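Side-chain contacts in 2-hydroxyethylphosphonate dioxygenase (Streptomyces viridochromogenes, PDB 4YAR), which catalyses the iron-dependent oxidative cleavage of 2-hydroxyethylphosphonate by O2 to hydroxymethylphosphonate and formate on the pathway to the antibiotic bialaphos: residues A[108-113]-A[355-360]; A[286-291]-A[418-423]; A[394-397]-A[401-404]. The protein carries 1 engineered substitution. All coordinates share one frame; numbering follows the deposited sequence.

Contact 1 of 3, residues A[108-113]-A[355-360]; sequences VAPVVL and ENHYVV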
ATOM      1  N   VAL A 108      -3.804   1.728  -9.935  1.00 24.99           N
ATOM      2  CA  VAL A 108      -4.566   0.513  -9.795  1.00 24.63           C
ATOM      3  C   VAL A 108      -5.887   0.894  -9.172  1.00 23.95           C
ATOM      4  O   VAL A 108      -5.904   1.502  -8.173  1.00 23.03           O
ATOM      5  CB  VAL A 108      -3.834  -0.523  -8.996  1.00 26.86           C
ATOM      6  CG1 VAL A 108      -4.745  -1.749  -8.741  1.00 27.75           C
ATOM      7  CG2 VAL A 108      -2.552  -0.917  -9.749  1.00 25.81           C
ATOM      8  N   ALA A 109      -6.983   0.583  -9.839  1.00 22.82           N
ATOM      9  CA  ALA A 109      -8.305   0.926  -9.313  1.00 23.01           C
ATOM     10  C   ALA A 109      -8.810  -0.235  -8.439  1.00 23.47           C
ATOM     11  O   ALA A 109      -8.638  -1.392  -8.807  1.00 22.02           O
ATOM     12  CB  ALA A 109      -9.240   1.211 -10.472  1.00 25.16           C
ATOM     13  N   PRO A 110      -9.388   0.048  -7.266  1.00 23.63           N
ATOM     14  CA  PRO A 110     -10.129  -0.929  -6.432  1.00 22.52           C
ATOM     15  C   PRO A 110     -11.230  -1.600  -7.258  1.00 22.14           C
ATOM     16  O   PRO A 110     -11.714  -1.011  -8.214  1.00 23.63           O
ATOM     17  CB  PRO A 110     -10.778  -0.067  -5.357  1.00 22.98           C
ATOM     18  CG  PRO A 110      -9.926   1.143  -5.258  1.00 23.75           C
ATOM     19  CD  PRO A 110      -9.397   1.395  -6.662  1.00 21.68           C
ATOM     20  N   VAL A 111     -11.538  -2.855  -6.962  1.00 21.63           N
ATOM     21  CA  VAL A 111     -12.448  -3.637  -7.809  1.00 23.26           C
ATOM     22  C   VAL A 111     -13.646  -4.106  -7.007  1.00 21.45           C
ATOM     23  O   VAL A 111     -13.511  -4.546  -5.877  1.00 18.96           O
ATOM     24  CB  VAL A 111     -11.759  -4.898  -8.386  1.00 31.80           C
ATOM     25  CG1 VAL A 111     -12.752  -5.728  -9.219  1.00 33.76           C
ATOM     26  CG2 VAL A 111     -10.598  -4.519  -9.287  1.00 32.92           C
ATOM     27  N   VAL A 112     -14.831  -3.972  -7.586  1.00 20.00           N
ATOM     28  CA  VAL A 112     -16.014  -4.622  -7.094  1.00 17.25           C
ATOM     29  C   VAL A 112     -16.348  -5.776  -7.998  1.00 17.60           C
ATOM     30  O   VAL A 112     -16.293  -5.620  -9.250  1.00 18.74           O
ATOM     31  CB  VAL A 112     -17.177  -3.639  -6.982  1.00 18.11           C
ATOM     32  CG1 VAL A 112     -18.481  -4.341  -6.698  1.00 18.00           C
ATOM     33  CG2 VAL A 112     -16.911  -2.488  -5.982  1.00 18.80           C
ATOM     34  N   LEU A 113     -16.631  -6.937  -7.401  1.00 17.40           N
ATOM     35  CA  LEU A 113     -17.075  -8.111  -8.147  1.00 18.65           C
ATOM     36  C   LEU A 113     -18.473  -8.593  -7.800  1.00 19.31           C
ATOM     37  O   LEU A 113     -18.873  -8.711  -6.623  1.00 20.71           O
ATOM     38  CB  LEU A 113     -16.144  -9.291  -8.044  1.00 19.80           C
ATOM     39  CG  LEU A 113     -14.683  -9.187  -8.373  1.00 25.95           C
ATOM     40  CD1 LEU A 113     -14.045  -8.249  -7.390  1.00 31.46           C
ATOM     41  CD2 LEU A 113     -14.001 -10.541  -8.309  1.00 29.46           C
ATOM     42  N   GLU A 355      -2.738   7.431   1.063  1.00 19.52           N
ATOM     43  CA  GLU A 355      -3.920   7.453   0.212  1.00 20.07           C
ATOM     44  C   GLU A 355      -5.123   6.744   0.846  1.00 17.56           C
ATOM     45  O   GLU A 355      -5.015   5.793   1.627  1.00 15.93           O
ATOM     46  CB  GLU A 355      -3.620   6.802  -1.133  1.00 23.71           C
ATOM     47  CG  GLU A 355      -2.501   7.433  -1.941  1.00 28.44           C
ATOM     48  CD  GLU A 355      -2.261   6.754  -3.285  1.00 30.54           C
ATOM     49  OE1 GLU A 355      -3.101   5.989  -3.782  1.00 25.39           O
ATOM     50  OE2 GLU A 355      -1.222   7.070  -3.863  1.00 44.69           O
ATOM     51  N   ASN A 356      -6.292   7.238   0.497  1.00 16.58           N
ATOM     52  CA  ASN A 356      -7.560   6.585   0.811  1.00 17.06           C
ATOM     53  C   ASN A 356      -8.357   6.305  -0.465  1.00 15.69           C
ATOM     54  O   ASN A 356      -8.382   7.163  -1.423  1.00 16.44           O
ATOM     55  CB  ASN A 356      -8.488   7.496   1.666  1.00 18.40           C
ATOM     56  CG  ASN A 356      -7.957   7.806   3.069  1.00 21.96           C
ATOM     57  OD1 ASN A 356      -7.390   6.988   3.745  1.00 25.01           O
ATOM     58  ND2 ASN A 356      -8.215   9.054   3.526  1.00 23.97           N
ATOM     59  N   HIS A 357      -9.119   5.202  -0.441  1.00 15.11           N
ATOM     60  CA  HIS A 357     -10.110   4.943  -1.431  1.00 14.85           C
ATOM     61  C   HIS A 357     -11.420   4.692  -0.748  1.00 15.65           C
ATOM     62  O   HIS A 357     -11.452   3.902   0.292  1.00 15.07           O
ATOM     63  CB  HIS A 357      -9.753   3.688  -2.283  1.00 15.91           C
ATOM     64  CG  HIS A 357      -8.486   3.797  -3.056  1.00 15.06           C
ATOM     65  ND1 HIS A 357      -8.474   4.066  -4.409  1.00 17.70           N
ATOM     66  CD2 HIS A 357      -7.204   3.622  -2.709  1.00 16.01           C
ATOM     67  CE1 HIS A 357      -7.245   4.001  -4.854  1.00 15.21           C
ATOM     68  NE2 HIS A 357      -6.459   3.779  -3.846  1.00 17.35           N
ATOM     69  N   TYR A 358     -12.459   5.441  -1.138  1.00 14.05           N
ATOM     70  CA  TYR A 358     -13.722   5.318  -0.463  1.00 14.47           C
ATOM     71  C   TYR A 358     -14.802   4.802  -1.408  1.00 15.29           C
ATOM     72  O   TYR A 358     -14.846   5.226  -2.573  1.00 16.16           O
ATOM     73  CB  TYR A 358     -14.252   6.698   0.031  1.00 14.77           C
ATOM     74  CG  TYR A 358     -13.527   7.342   1.190  1.00 14.98           C
ATOM     75  CD1 TYR A 358     -13.764   6.959   2.493  1.00 14.64           C
ATOM     76  CD2 TYR A 358     -12.588   8.316   0.965  1.00 14.70           C
ATOM     77  CE1 TYR A 358     -13.151   7.578   3.533  1.00 15.07           C
ATOM     78  CE2 TYR A 358     -11.943   8.943   1.995  1.00 16.68           C
ATOM     79  CZ  TYR A 358     -12.222   8.572   3.303  1.00 16.79           C
ATOM     80  OH  TYR A 358     -11.587   9.173   4.364  1.00 18.67           O
ATOM     81  N   VAL A 359     -15.702   3.981  -0.899  1.00 15.22           N
ATOM     82  CA  VAL A 359     -16.949   3.611  -1.630  1.00 15.63           C
ATOM     83  C   VAL A 359     -18.180   3.707  -0.781  1.00 14.32           C
ATOM     84  O   VAL A 359     -18.235   3.204   0.400  1.00 15.74           O
ATOM     85  CB  VAL A 359     -16.849   2.242  -2.336  1.00 17.71           C
ATOM     86  CG1 VAL A 359     -16.642   1.128  -1.336  1.00 18.49           C
ATOM     87  CG2 VAL A 359     -18.099   1.985  -3.219  1.00 17.97           C
ATOM     88  N   VAL A 360     -19.169   4.406  -1.317  1.00 16.17           N
ATOM     89  CA  VAL A 360     -20.415   4.656  -0.612  1.00 18.41           C
ATOM     90  C   VAL A 360     -21.301   3.406  -0.732  1.00 16.75           C
ATOM     91  O   VAL A 360     -21.485   2.880  -1.817  1.00 18.47           O
ATOM     92  CB  VAL A 360     -21.205   5.852  -1.210  1.00 18.83           C
ATOM     93  CG1 VAL A 360     -22.489   6.036  -0.467  1.00 20.83           C
ATOM     94  CG2 VAL A 360     -20.422   7.130  -1.176  1.00 21.31           C
TER
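Pro110 and His357 carry this buried contact, which joins the residues leading into strand 111-115 to strand 355-362 of a different sheet. The proline ring reaches the imidazole with its CG and CD carbons, and the two side chains cross at about a right angle. Closest is CG of Pro110 to ND1 of His357, at 3.4 Å; the same CG lies 3.7 Å from CG of the histidine. The neighbouring proline carbon spans the next part of the ring, with CD of Pro110 3.8 Å from CE1 of His357. The approach to the ring is oblique. With CG of His357 anti to its own carbonyl carbon (chi1 -62°), the imidazole is directed from its strand toward the 108-113 segment, where the proline meets it. Val108, more exposed, adds only the margin: the backbone O of Val108 is 4.4 Å from CE1 of His357. Tyr197 touches both principal residues, and Trp387 meets the imidazole edge-to-face. The side chain of Pro110 is about 8 Å from that of Ser196, part of a substrate site shared between the subunits of the dimer, and the side chain of Val108 about 9 Å from that of the iron ligand His129. The contact thus lies near the active site, between strand 355-362 and the sheet that contains strands 111-115 and 192-198. No hydrogen bond crosses between the segments. ND1, although the imidazole atom nearest the proline, makes a weak hydrogen bond to the backbone O of Ala102. The chemistry is thus that of carbon against a heteroaromatic ring: van der Waals contact holds proline and histidine together, while the polar demand of ND1 is met, weakly, by a third part of the chain.

Contact 2 of 3, residues A[286-291]-A[418-423]; sequences DYRVLL and ELTNTF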
ATOM      1  N   ASP A 286      20.906   0.490  12.247  1.00 17.43           N
ATOM      2  CA  ASP A 286      19.660   0.682  13.007  1.00 17.01           C
ATOM      3  C   ASP A 286      19.199  -0.645  13.621  1.00 16.54           C
ATOM      4  O   ASP A 286      18.811  -1.593  12.941  1.00 18.83           O
ATOM      5  CB  ASP A 286      18.617   1.237  12.064  1.00 18.55           C
ATOM      6  CG  ASP A 286      17.327   1.628  12.777  1.00 19.79           C
ATOM      7  OD1 ASP A 286      17.021   1.239  13.936  1.00 16.72           O
ATOM      8  OD2 ASP A 286      16.605   2.408  12.149  1.00 19.68           O
ATOM      9  N   TYR A 287      19.300  -0.721  14.952  1.00 17.36           N
ATOM     10  CA  TYR A 287      18.970  -1.908  15.652  1.00 16.54           C
ATOM     11  C   TYR A 287      17.518  -2.345  15.489  1.00 16.16           C
ATOM     12  O   TYR A 287      17.214  -3.514  15.646  1.00 15.55           O
ATOM     13  CB  TYR A 287      19.291  -1.733  17.196  1.00 16.96           C
ATOM     14  CG  TYR A 287      18.246  -0.872  17.908  1.00 18.15           C
ATOM     15  CD1 TYR A 287      18.241   0.539  17.790  1.00 19.77           C
ATOM     16  CD2 TYR A 287      17.175  -1.464  18.590  1.00 19.41           C
ATOM     17  CE1 TYR A 287      17.265   1.296  18.413  1.00 19.44           C
ATOM     18  CE2 TYR A 287      16.150  -0.681  19.182  1.00 18.14           C
ATOM     19  CZ  TYR A 287      16.220   0.668  19.123  1.00 19.05           C
ATOM     20  OH  TYR A 287      15.185   1.429  19.646  1.00 20.44           O
ATOM     21  N   ARG A 288      16.630  -1.418  15.148  1.00 15.44           N
ATOM     22  CA  ARG A 288      15.204  -1.756  15.112  1.00 17.03           C
ATOM     23  C   ARG A 288      14.821  -2.908  14.145  1.00 17.45           C
ATOM     24  O   ARG A 288      13.900  -3.696  14.409  1.00 18.05           O
ATOM     25  CB  ARG A 288      14.363  -0.483  14.930  1.00 16.62           C
ATOM     26  CG  ARG A 288      14.524   0.494  16.018  1.00 17.68           C
ATOM     27  CD  ARG A 288      13.850   1.833  15.776  1.00 17.99           C
ATOM     28  NE  ARG A 288      14.410   2.484  14.643  1.00 19.68           N
ATOM     29  CZ  ARG A 288      13.989   3.600  14.112  1.00 21.52           C
ATOM     30  NH1 ARG A 288      14.623   4.049  13.055  1.00 21.83           N
ATOM     31  NH2 ARG A 288      12.955   4.283  14.609  1.00 22.25           N
ATOM     32  N   VAL A 289      15.520  -2.991  12.989  1.00 16.89           N
ATOM     33  CA  VAL A 289      15.278  -4.005  12.049  1.00 17.45           C
ATOM     34  C   VAL A 289      15.734  -5.384  12.472  1.00 19.02           C
ATOM     35  O   VAL A 289      15.409  -6.359  11.791  1.00 19.97           O
ATOM     36  CB  VAL A 289      15.725  -3.603  10.613  1.00 18.47           C
ATOM     37  CG1 VAL A 289      15.262  -2.197  10.278  1.00 19.41           C
ATOM     38  CG2 VAL A 289      17.229  -3.666  10.457  1.00 20.47           C
ATOM     39  N   LEU A 290      16.435  -5.499  13.627  1.00 18.44           N
ATOM     40  CA  LEU A 290      16.795  -6.789  14.206  1.00 20.53           C
ATOM     41  C   LEU A 290      15.780  -7.308  15.248  1.00 20.87           C
ATOM     42  O   LEU A 290      15.845  -8.474  15.657  1.00 19.80           O
ATOM     43  CB  LEU A 290      18.173  -6.738  14.888  1.00 20.22           C
ATOM     44  CG  LEU A 290      19.323  -6.283  14.030  1.00 21.48           C
ATOM     45  CD1 LEU A 290      20.611  -6.137  14.819  1.00 24.94           C
ATOM     46  CD2 LEU A 290      19.561  -7.298  12.913  1.00 21.44           C
ATOM     47  N   LEU A 291      14.800  -6.494  15.604  1.00 20.08           N
ATOM     48  CA  LEU A 291      13.804  -6.919  16.585  1.00 21.14           C
ATOM     49  C   LEU A 291      12.766  -7.834  15.875  1.00 19.72           C
ATOM     50  O   LEU A 291      12.535  -7.719  14.626  1.00 18.22           O
ATOM     51  CB  LEU A 291      13.171  -5.685  17.230  1.00 23.38           C
ATOM     52  CG  LEU A 291      14.116  -4.684  17.939  1.00 29.24           C
ATOM     53  CD1 LEU A 291      13.340  -3.533  18.554  1.00 29.79           C
ATOM     54  CD2 LEU A 291      14.984  -5.295  19.003  1.00 31.28           C
ATOM     55  N   GLU A 418      12.635   5.564   8.246  1.00 18.34           N
ATOM     56  CA  GLU A 418      13.649   6.508   7.821  1.00 17.77           C
ATOM     57  C   GLU A 418      13.440   7.910   8.388  1.00 18.03           C
ATOM     58  O   GLU A 418      14.399   8.616   8.661  1.00 17.22           O
ATOM     59  CB  GLU A 418      13.646   6.562   6.287  1.00 17.93           C
ATOM     60  CG  GLU A 418      14.540   7.580   5.673  1.00 19.42           C
ATOM     61  CD  GLU A 418      16.034   7.287   5.746  1.00 20.76           C
ATOM     62  OE1 GLU A 418      16.443   6.142   5.944  1.00 20.09           O
ATOM     63  OE2 GLU A 418      16.796   8.237   5.446  1.00 25.36           O
ATOM     64  N   LEU A 419      12.191   8.341   8.567  1.00 17.29           N
ATOM     65  CA  LEU A 419      11.961   9.692   8.979  1.00 17.13           C
ATOM     66  C   LEU A 419      12.372   9.877  10.412  1.00 17.93           C
ATOM     67  O   LEU A 419      12.796  10.964  10.784  1.00 17.82           O
ATOM     68  CB  LEU A 419      10.468  10.069   8.807  1.00 17.01           C
ATOM     69  CG  LEU A 419      10.127  10.337   7.338  1.00 18.54           C
ATOM     70  CD1 LEU A 419       8.617  10.378   7.216  1.00 20.51           C
ATOM     71  CD2 LEU A 419      10.747  11.630   6.836  1.00 20.68           C
ATOM     72  N   THR A 420      12.271   8.827  11.199  1.00 18.85           N
ATOM     73  CA  THR A 420      12.860   8.851  12.537  1.00 23.34           C
ATOM     74  C   THR A 420      14.449   8.916  12.569  1.00 25.17           C
ATOM     75  O   THR A 420      15.028   9.442  13.508  1.00 31.50           O
ATOM     76  CB  THR A 420      12.209   7.775  13.419  1.00 22.98           C
ATOM     77  OG1 THR A 420      12.389   6.454  12.883  1.00 31.17           O
ATOM     78  CG2 THR A 420      10.715   8.017  13.539  1.00 26.68           C
ATOM     79  N   ASN A 421      15.122   8.481  11.508  1.00 24.98           N
ATOM     80  CA  ASN A 421      16.605   8.676  11.281  1.00 22.76           C
ATOM     81  C   ASN A 421      16.996   9.956  10.549  1.00 28.05           C
ATOM     82  O   ASN A 421      18.140  10.119  10.085  1.00 27.90           O
ATOM     83  CB  ASN A 421      17.140   7.489  10.456  1.00 21.36           C
ATOM     84  CG  ASN A 421      17.277   6.200  11.272  1.00 21.66           C
ATOM     85  OD1 ASN A 421      17.585   6.235  12.475  1.00 20.43           O
ATOM     86  ND2 ASN A 421      17.069   5.077  10.635  1.00 19.83           N
ATOM     87  N   THR A 422      16.078  10.883  10.353  1.00 27.23           N
ATOM     88  CA  THR A 422      16.394  12.023   9.534  1.00 28.54           C
ATOM     89  C   THR A 422      16.555  13.260  10.433  1.00 35.13           C
ATOM     90  O   THR A 422      15.679  13.485  11.283  1.00 30.10           O
ATOM     91  CB  THR A 422      15.299  12.283   8.494  1.00 31.62           C
ATOM     92  OG1 THR A 422      15.116  11.127   7.660  1.00 29.02           O
ATOM     93  CG2 THR A 422      15.684  13.451   7.618  1.00 33.27           C
ATOM     94  N   PHE A 423      17.668  14.037  10.272  1.00 34.65           N
ATOM     95  CA  PHE A 423      17.800  15.390  10.880  1.00 39.81           C
ATOM     96  C   PHE A 423      16.692  16.258  10.323  1.00 33.43           C
ATOM     97  O   PHE A 423      16.682  16.457   9.095  1.00 34.58           O
ATOM     98  CB  PHE A 423      19.056  16.189  10.409  1.00 49.49           C
ATOM     99  CG  PHE A 423      20.387  15.615  10.775  1.00 66.68           C
ATOM    100  CD1 PHE A 423      20.644  15.192  12.045  1.00 80.73           C
ATOM    101  CD2 PHE A 423      21.431  15.584   9.846  1.00 75.92           C
ATOM    102  CE1 PHE A 423      21.892  14.674  12.397  1.00 82.96           C
ATOM    103  CE2 PHE A 423      22.678  15.072  10.191  1.00 77.87           C
ATOM    104  CZ  PHE A 423      22.911  14.615  11.467  1.00 79.78           C
TER
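Asp286 and Arg288 meet Thr420 and Asn421 in a polar surface contact, between the loop that follows helix 270-283 and the C-terminal end of helix 413-420 with the residues just after it. Two hydrogen bonds cross it. NH2 of Arg288 points to OG1 of Thr420 at 2.8 Å, with the hydroxyl oxygen lying nearly in the guanidinium plane. ND2 of Asn421 donates to OD2 of Asp286 over 3.1 Å, at an N-H...O angle of 160°; it arrives on the anti side of that oxygen and well out of the carboxylate plane, and the amide is turned 71° against the carboxylate. The syn side of the same OD2 belongs to the arginine: NH1 of Arg288 makes a salt bridge to OD2 of Asp286 at 2.7 Å, while NE of Arg288 holds OD1 of Asp286 at 3.0 Å, a side-on, two-nitrogen grip with both carboxylate oxygens close to the guanidinium plane. OD1 of Asp286 also accepts from the backbone N of Arg288, 2.9 Å away, which makes an Asx turn at the entry to the 3-10 segment 287-290. The turn falls in the second Cro/C1-type helix-turn-helix range, and the two bonds across the contact tie this region to a helix near the C terminus. A bend at chi3 (-63°) brings the arginine chain back over its own turn, leaving NE and NH1 for the aspartate and NH2 for the threonine. OG1 of Thr420 is also hydrogen-bonded to the carbonyls of Trp416 and Leu417, which share its one proton and keep the hydroxyl against its helix. The carbonyl-rich helix end would probably suit the positive guanidinium, and NH1 of Arg288 indeed reaches O of Leu417 in a weak hydrogen bond.

Contact 3 of 3, residues A[394-397]-A[401-404]; sequences HRWH and TVLK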
ATOM      1  N   HIS A 394     -10.107  16.470   4.339  1.00 17.27           N
ATOM      2  CA  HIS A 394     -11.462  16.188   3.788  1.00 18.80           C
ATOM      3  C   HIS A 394     -12.401  15.763   4.895  1.00 18.06           C
ATOM      4  O   HIS A 394     -12.031  15.548   6.076  1.00 18.50           O
ATOM      5  CB  HIS A 394     -11.383  15.110   2.649  1.00 19.43           C
ATOM      6  CG  HIS A 394     -10.918  13.763   3.116  1.00 17.78           C
ATOM      7  ND1 HIS A 394      -9.613  13.485   3.461  1.00 17.67           N
ATOM      8  CD2 HIS A 394     -11.610  12.613   3.309  1.00 16.23           C
ATOM      9  CE1 HIS A 394      -9.506  12.220   3.814  1.00 16.99           C
ATOM     10  NE2 HIS A 394     -10.711  11.671   3.740  1.00 18.98           N
ATOM     11  N   ARG A 395     -13.680  15.720   4.547  1.00 20.70           N
ATOM     12  CA  ARG A 395     -14.698  15.324   5.491  1.00 22.44           C
ATOM     13  C   ARG A 395     -15.923  14.851   4.686  1.00 20.74           C
ATOM     14  O   ARG A 395     -16.064  15.140   3.516  1.00 19.56           O
ATOM     15  CB  ARG A 395     -15.070  16.507   6.397  1.00 25.29           C
ATOM     16  CG  ARG A 395     -15.616  17.645   5.598  1.00 28.03           C
ATOM     17  CD  ARG A 395     -15.621  18.905   6.436  1.00 31.38           C
ATOM     18  NE  ARG A 395     -14.276  19.461   6.534  1.00 31.95           N
ATOM     19  CZ  ARG A 395     -13.648  20.129   5.582  1.00 32.67           C
ATOM     20  NH1 ARG A 395     -14.251  20.413   4.464  1.00 34.44           N
ATOM     21  NH2 ARG A 395     -12.393  20.562   5.784  1.00 33.85           N
ATOM     22  N   TRP A 396     -16.738  14.056   5.340  1.00 22.64           N
ATOM     23  CA  TRP A 396     -18.035  13.574   4.779  1.00 21.68           C
ATOM     24  C   TRP A 396     -19.204  14.212   5.576  1.00 23.66           C
ATOM     25  O   TRP A 396     -19.131  14.271   6.819  1.00 23.48           O
ATOM     26  CB  TRP A 396     -18.146  12.084   4.855  1.00 24.11           C
ATOM     27  CG  TRP A 396     -17.237  11.311   3.988  1.00 19.84           C
ATOM     28  CD1 TRP A 396     -16.026  10.831   4.344  1.00 24.31           C
ATOM     29  CD2 TRP A 396     -17.465  10.875   2.631  1.00 22.54           C
ATOM     30  NE1 TRP A 396     -15.455  10.148   3.276  1.00 23.78           N
ATOM     31  CE2 TRP A 396     -16.315  10.163   2.218  1.00 22.63           C
ATOM     32  CE3 TRP A 396     -18.501  11.037   1.708  1.00 20.47           C
ATOM     33  CZ2 TRP A 396     -16.201   9.620   0.946  1.00 20.78           C
ATOM     34  CZ3 TRP A 396     -18.376  10.521   0.458  1.00 21.67           C
ATOM     35  CH2 TRP A 396     -17.252   9.773   0.087  1.00 21.66           C
ATOM     36  N   HIS A 397     -20.253  14.625   4.855  1.00 24.95           N
ATOM     37  CA  HIS A 397     -21.551  15.079   5.450  1.00 28.43           C
ATOM     38  C   HIS A 397     -22.677  14.209   4.847  1.00 25.99           C
ATOM     39  O   HIS A 397     -22.518  13.629   3.769  1.00 24.17           O
ATOM     40  CB  HIS A 397     -21.960  16.580   5.145  1.00 31.47           C
ATOM     41  CG  HIS A 397     -20.915  17.617   5.469  1.00 36.14           C
ATOM     42  ND1 HIS A 397     -20.187  17.633   6.650  1.00 39.61           N
ATOM     43  CD2 HIS A 397     -20.512  18.706   4.776  1.00 38.44           C
ATOM     44  CE1 HIS A 397     -19.341  18.661   6.645  1.00 32.55           C
ATOM     45  NE2 HIS A 397     -19.528  19.324   5.521  1.00 36.91           N
ATOM     46  N   THR A 401     -23.343   5.568   4.725  1.00 20.19           N
ATOM     47  CA  THR A 401     -22.261   4.650   5.061  1.00 19.81           C
ATOM     48  C   THR A 401     -21.279   4.662   3.928  1.00 19.02           C
ATOM     49  O   THR A 401     -21.627   4.650   2.729  1.00 16.51           O
ATOM     50  CB  THR A 401     -22.757   3.187   5.247  1.00 24.15           C
ATOM     51  OG1 THR A 401     -23.792   3.173   6.197  1.00 24.70           O
ATOM     52  CG2 THR A 401     -21.613   2.260   5.804  1.00 28.44           C
ATOM     53  N   VAL A 402     -20.019   4.622   4.320  1.00 17.89           N
ATOM     54  CA  VAL A 402     -18.984   4.551   3.352  1.00 17.77           C
ATOM     55  C   VAL A 402     -17.927   3.561   3.815  1.00 16.77           C
ATOM     56  O   VAL A 402     -17.628   3.498   5.023  1.00 20.77           O
ATOM     57  CB  VAL A 402     -18.426   5.968   3.074  1.00 18.37           C
ATOM     58  CG1 VAL A 402     -17.681   6.526   4.280  1.00 19.84           C
ATOM     59  CG2 VAL A 402     -17.478   5.966   1.895  1.00 21.47           C
ATOM     60  N   LEU A 403     -17.323   2.851   2.873  1.00 16.07           N
ATOM     61  CA  LEU A 403     -16.157   1.990   3.228  1.00 16.86           C
ATOM     62  C   LEU A 403     -14.885   2.785   2.933  1.00 17.31           C
ATOM     63  O   LEU A 403     -14.826   3.486   1.924  1.00 16.82           O
ATOM     64  CB  LEU A 403     -16.191   0.714   2.391  1.00 18.95           C
ATOM     65  CG  LEU A 403     -17.406  -0.224   2.458  1.00 22.74           C
ATOM     66  CD1 LEU A 403     -17.146  -1.590   1.869  1.00 25.87           C
ATOM     67  CD2 LEU A 403     -17.895  -0.335   3.860  1.00 21.01           C
ATOM     68  N   LYS A 404     -13.937   2.744   3.885  1.00 15.33           N
ATOM     69  CA  LYS A 404     -12.701   3.471   3.801  1.00 16.57           C
ATOM     70  C   LYS A 404     -11.555   2.475   3.712  1.00 15.72           C
ATOM     71  O   LYS A 404     -11.271   1.715   4.674  1.00 19.92           O
ATOM     72  CB  LYS A 404     -12.500   4.363   4.998  1.00 19.30           C
ATOM     73  CG  LYS A 404     -11.121   4.983   5.070  1.00 19.66           C
ATOM     74  CD  LYS A 404     -11.152   6.017   6.171  1.00 21.93           C
ATOM     75  CE  LYS A 404      -9.827   6.744   6.298  1.00 26.99           C
ATOM     76  NZ  LYS A 404     -10.136   8.153   6.416  1.00 27.39           N
TER
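Trp396 and Val402 make the apolar heart of the contact between strand 394-397 and strand 400-407. CG2 of Val402 sits over one face of the indole, 3.9 Å above its plane and shifted toward the rim, so that it meets the six-membered ring; its nearest atom there is CZ2 of Trp396, at 4.0 Å. The side chains cross at about a right angle. Each conformation serves this meeting. In Val402, chi1 of 68° sets CG1 between the backbone N and the carbonyl carbon and turns CG2 toward the indole. In Trp396, CG lies beside the backbone N, and a chi2 of 93° stands the indole across the chain and presents its face to the valine. Tyr358, edge-to-face with the tryptophan and touching Val402 too, packs against both. A second, polar pair lies farther along the strands. Lys404 runs nearly straight from CB to CE before turning at chi4, and its NZ stops 4.5 Å from NE2 of His394. These two nitrogens are not bonded to each other; both bond to the hydroxyl of Tyr358, which bridges them, and Asp352 forms a salt bridge with the lysine. ND1 of His394 is bonded to the carbonyl O of Val392, so both imidazole nitrogens have partners; with a lysine ammonium so near, the ring is probably neutral. Although three residues alone separate the segments, they do not pair as a hairpin: their closest CA atoms, Trp396 and Val402, are 9.2 Å apart, and the strands belong to different sheets. Side chains that face each other across two such sheets, filling the space between, are consistent with the interior of a cupin-type beta barrel.

Overall arrangement
Starting from the N terminus, contact 1 closes the longest loop, bringing residues 108-113, leading into strand 111-115, against strand 355-362 after 241 intervening residues. Before it closes, contact 2 has opened at 286-291, just after helix 270-283; its partner, 418-423, comes later, so contacts 1 and 2 cross along the chain. Contact 3, a short local closure, begins after contact 1 has ended and lies wholly within the span of contact 2. Contacts 1 and 3 touch through neighbouring strands 355-362 and 400-407, linking three sheets. Contact 2 stands apart, about 32 Å centre to centre from contact 1, joining helical regions.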